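Local atomic coordinates of conjugal transfer protein-like C-terminal domain-containing protein (Enterococcus faecalis, PDB entry 4EC6), a protein that probably serves plasmid transfer by conjugation as a membrane protein, this C-terminal domain resembling VirB8 proteins of type IV secretion systems. Residues I57-L65 against G116-N124. Residues are numbered along the deposited sequence; the frame is centred on the assembly and turned at random.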
loop_
_atom_site.group_PDB
_atom_site.type_symbol
_atom_site.label_atom_id
_atom_site.label_comp_id
_atom_site.label_asym_id
_atom_site.label_seq_id
_atom_site.Cartn_x
_atom_site.Cartn_y
_atom_site.Cartn_z
ATOM N N ILE A 57 -3.703 11.422 4.422
ATOM C CA ILE A 57 -4.148 10.963 5.761
ATOM C C ILE A 57 -3.736 9.519 5.967
ATOM O O ILE A 57 -3.246 9.129 7.041
ATOM C CB ILE A 57 -5.673 10.940 6.009
ATOM C CG1 ILE A 57 -6.486 11.850 5.105
ATOM C CG2 ILE A 57 -5.955 11.372 7.436
ATOM C CD1 ILE A 57 -6.827 13.202 5.741
ATOM N N ASP A 58 -3.947 8.720 4.924
ATOM C CA ASP A 58 -3.595 7.318 4.918
ATOM C C ASP A 58 -2.142 7.094 5.313
ATOM O O ASP A 58 -1.860 6.364 6.247
ATOM C CB ASP A 58 -3.912 6.813 3.514
ATOM C CG ASP A 58 -3.370 5.433 3.194
ATOM O OD1 ASP A 58 -2.603 4.788 3.967
ATOM O OD2 ASP A 58 -3.741 5.002 2.085
ATOM N N THR A 59 -1.219 7.758 4.619
ATOM C CA THR A 59 0.205 7.658 4.892
ATOM C C THR A 59 0.544 8.133 6.287
ATOM O O THR A 59 1.294 7.470 7.027
ATOM C CB THR A 59 0.992 8.470 3.850
ATOM O OG1 THR A 59 0.882 7.815 2.599
ATOM C CG2 THR A 59 2.449 8.554 4.175
ATOM N N PHE A 60 0.007 9.281 6.671
ATOM C CA PHE A 60 0.213 9.754 8.036
ATOM C C PHE A 60 -0.199 8.662 9.050
ATOM O O PHE A 60 0.545 8.333 9.989
ATOM C CB PHE A 60 -0.576 11.036 8.275
ATOM C CG PHE A 60 -0.542 11.504 9.679
ATOM C CD1 PHE A 60 0.560 12.189 10.185
ATOM C CD2 PHE A 60 -1.587 11.259 10.513
ATOM C CE1 PHE A 60 0.592 12.605 11.507
ATOM C CE2 PHE A 60 -1.552 11.691 11.837
ATOM C CZ PHE A 60 -0.477 12.371 12.331
ATOM N N GLY A 61 -1.381 8.094 8.850
ATOM C CA GLY A 61 -1.850 7.094 9.778
ATOM C C GLY A 61 -0.901 5.909 9.834
ATOM O O GLY A 61 -0.695 5.308 10.907
ATOM N N ARG A 62 -0.283 5.568 8.708
ATOM C CA ARG A 62 0.640 4.424 8.717
ATOM C C ARG A 62 1.834 4.696 9.575
ATOM O O ARG A 62 2.282 3.823 10.303
ATOM C CB ARG A 62 1.053 4.022 7.305
ATOM C CG ARG A 62 -0.007 3.191 6.602
ATOM C CD ARG A 62 0.188 3.357 5.112
ATOM N NE ARG A 62 -0.863 2.710 4.325
ATOM C CZ ARG A 62 -0.900 1.387 4.099
ATOM N NH1 ARG A 62 0.023 0.585 4.627
ATOM N NH2 ARG A 62 -1.854 0.860 3.381
ATOM N N TYR A 63 2.368 5.920 9.462
ATOM C CA TYR A 63 3.548 6.304 10.198
ATOM C C TYR A 63 3.244 6.278 11.690
ATOM O O TYR A 63 3.939 5.584 12.453
ATOM C CB TYR A 63 4.084 7.631 9.723
ATOM C CG TYR A 63 5.127 7.487 8.641
ATOM C CD1 TYR A 63 6.482 7.267 8.950
ATOM C CD2 TYR A 63 4.757 7.513 7.326
ATOM C CE1 TYR A 63 7.426 7.117 7.950
ATOM C CE2 TYR A 63 5.673 7.342 6.324
ATOM C CZ TYR A 63 7.001 7.158 6.623
ATOM O OH TYR A 63 7.869 7.013 5.556
ATOM N N PHE A 64 2.144 6.908 12.081
ATOM C CA PHE A 64 1.662 6.796 13.448
ATOM C C PHE A 64 1.532 5.341 13.896
ATOM O O PHE A 64 1.949 5.039 15.008
ATOM C CB PHE A 64 0.329 7.538 13.635
ATOM C CG PHE A 64 -0.373 7.252 14.957
ATOM C CD1 PHE A 64 0.113 7.763 16.151
ATOM C CD2 PHE A 64 -1.553 6.506 14.986
ATOM C CE1 PHE A 64 -0.546 7.530 17.345
ATOM C CE2 PHE A 64 -2.195 6.251 16.171
ATOM C CZ PHE A 64 -1.693 6.772 17.358
ATOM N N LEU A 65 0.952 4.457 13.084
ATOM C CA LEU A 65 0.777 3.060 13.541
ATOM C C LEU A 65 2.097 2.322 13.872
ATOM O O LEU A 65 2.180 1.508 14.785
ATOM C CB LEU A 65 -0.060 2.255 12.550
ATOM C CG LEU A 65 -1.542 2.594 12.587
ATOM C CD1 LEU A 65 -2.316 2.018 11.414
ATOM C CD2 LEU A 65 -2.116 2.056 13.866
ATOM N N GLY A 116 -12.134 16.889 11.411
ATOM C CA GLY A 116 -11.172 16.077 10.738
ATOM C C GLY A 116 -11.756 14.874 10.061
ATOM O O GLY A 116 -12.749 14.954 9.307
ATOM N N TYR A 117 -11.086 13.757 10.302
ATOM C CA TYR A 117 -11.463 12.520 9.699
ATOM C C TYR A 117 -11.287 11.430 10.690
ATOM O O TYR A 117 -10.325 11.433 11.438
ATOM C CB TYR A 117 -10.593 12.263 8.488
ATOM C CG TYR A 117 -11.013 13.104 7.335
ATOM C CD1 TYR A 117 -11.892 12.600 6.389
ATOM C CD2 TYR A 117 -10.551 14.426 7.178
ATOM C CE1 TYR A 117 -12.287 13.363 5.316
ATOM C CE2 TYR A 117 -10.933 15.194 6.087
ATOM C CZ TYR A 117 -11.807 14.647 5.182
ATOM O OH TYR A 117 -12.255 15.364 4.099
ATOM N N SER A 118 -12.240 10.515 10.708
ATOM C CA SER A 118 -12.081 9.252 11.382
ATOM C C SER A 118 -11.487 8.266 10.352
ATOM O O SER A 118 -12.066 8.071 9.266
ATOM C CB SER A 118 -13.445 8.770 11.863
ATOM O OG SER A 118 -13.300 7.499 12.445
ATOM N N VAL A 119 -10.325 7.679 10.663
ATOM C CA VAL A 119 -9.684 6.761 9.715
ATOM C C VAL A 119 -9.723 5.328 10.224
ATOM O O VAL A 119 -9.643 5.078 11.415
ATOM C CB VAL A 119 -8.230 7.186 9.332
ATOM C CG1 VAL A 119 -8.183 8.634 8.949
ATOM C CG2 VAL A 119 -7.248 6.991 10.468
ATOM N N GLU A 120 -9.813 4.369 9.332
ATOM C CA GLU A 120 -9.706 2.960 9.742
ATOM C C GLU A 120 -8.642 2.240 8.977
ATOM O O GLU A 120 -8.408 2.545 7.802
ATOM C CB GLU A 120 -11.013 2.241 9.490
ATOM C CG GLU A 120 -12.204 2.952 10.102
ATOM C CD GLU A 120 -13.507 2.233 9.840
ATOM O OE1 GLU A 120 -13.530 1.271 9.071
ATOM O OE2 GLU A 120 -14.531 2.632 10.396
ATOM N N TYR A 121 -8.010 1.268 9.642
ATOM C CA TYR A 121 -7.094 0.325 9.006
ATOM C C TYR A 121 -7.425 -1.108 9.389
ATOM O O TYR A 121 -7.887 -1.388 10.504
ATOM C CB TYR A 121 -5.651 0.626 9.379
ATOM C CG TYR A 121 -5.172 2.022 9.028
ATOM C CD1 TYR A 121 -4.244 2.223 8.001
ATOM C CD2 TYR A 121 -5.627 3.140 9.722
ATOM C CE1 TYR A 121 -3.810 3.486 7.647
ATOM C CE2 TYR A 121 -5.185 4.417 9.396
ATOM C CZ TYR A 121 -4.272 4.572 8.350
ATOM O OH TYR A 121 -3.854 5.822 8.017
ATOM N N LEU A 122 -7.160 -2.037 8.477
ATOM C CA LEU A 122 -7.182 -3.462 8.818
ATOM C C LEU A 122 -5.772 -3.915 9.113
ATOM O O LEU A 122 -4.873 -3.620 8.346
ATOM C CB LEU A 122 -7.739 -4.304 7.670
ATOM C CG LEU A 122 -9.203 -4.093 7.423
ATOM C CD1 LEU A 122 -9.686 -5.346 6.710
ATOM C CD2 LEU A 122 -10.018 -3.848 8.712
ATOM N N LEU A 123 -5.575 -4.648 10.204
ATOM C CA LEU A 123 -4.256 -5.071 10.610
ATOM C C LEU A 123 -4.197 -6.581 10.773
ATOM O O LEU A 123 -5.188 -7.232 11.126
ATOM C CB LEU A 123 -3.918 -4.422 11.948
ATOM C CG LEU A 123 -4.197 -2.945 12.195
ATOM C CD1 LEU A 123 -3.925 -2.536 13.634
ATOM C CD2 LEU A 123 -3.306 -2.116 11.286
ATOM N N ASN A 124 -3.042 -7.146 10.510
ATOM C CA ASN A 124 -2.766 -8.466 11.019
ATOM C C ASN A 124 -1.850 -8.192 12.193
ATOM O O ASN A 124 -0.722 -7.687 11.998
ATOM C CB ASN A 124 -2.023 -9.342 10.008
ATOM C CG ASN A 124 -2.896 -9.787 8.826
ATOM O OD1 ASN A 124 -4.114 -10.019 8.956
ATOM N ND2 ASN A 124 -2.251 -9.948 7.646
#
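Tyr-121 reaches from strand 117-126 to helix 54-68, its ring against Leu-65 and its hydroxyl at Asp-58 O. The side chain leaves the backbone toward the helix, and chi1 of -58° places CG anti to the carbonyl carbon. CB, CG, CD1 and CD2 all meet Leu-65 CD1, CG at 3.7 Å. This methyl sits over one face of the ring, in a CH-pi contact 16° off the ring normal. Further out, Tyr-121 CE1 meets Asp-58 O, and Arg-62 CG at 4.0 Å. CZ lies near Asp-58 O and Gly-61 CA. At the tip, Tyr-121 OH donates a hydrogen bond of 2.7 Å to Asp-58 O. That oxygen lies at the ring's edge and in its plane, and also accepts the helical bond from Arg-62 N. The hydroxyl lies 3.0 Å from Gly-61 CA, an approach permitted by the missing side chain. Arg-62 NE forms a salt bridge, in its guanidinium plane, to the syn lone pair of Asp-58 OD1 at 2.7 Å. Toward the helix start, Ile-57 CG2 packs on Val-119 CG1 at 3.8 Å. Further along, Leu-65 CD1 also packs on Leu-123 CD2. Tyr-107 meets the Tyr-121 ring edge-to-face. A helix packed across a curved antiparallel sheet is characteristic of the NTF2-like fold.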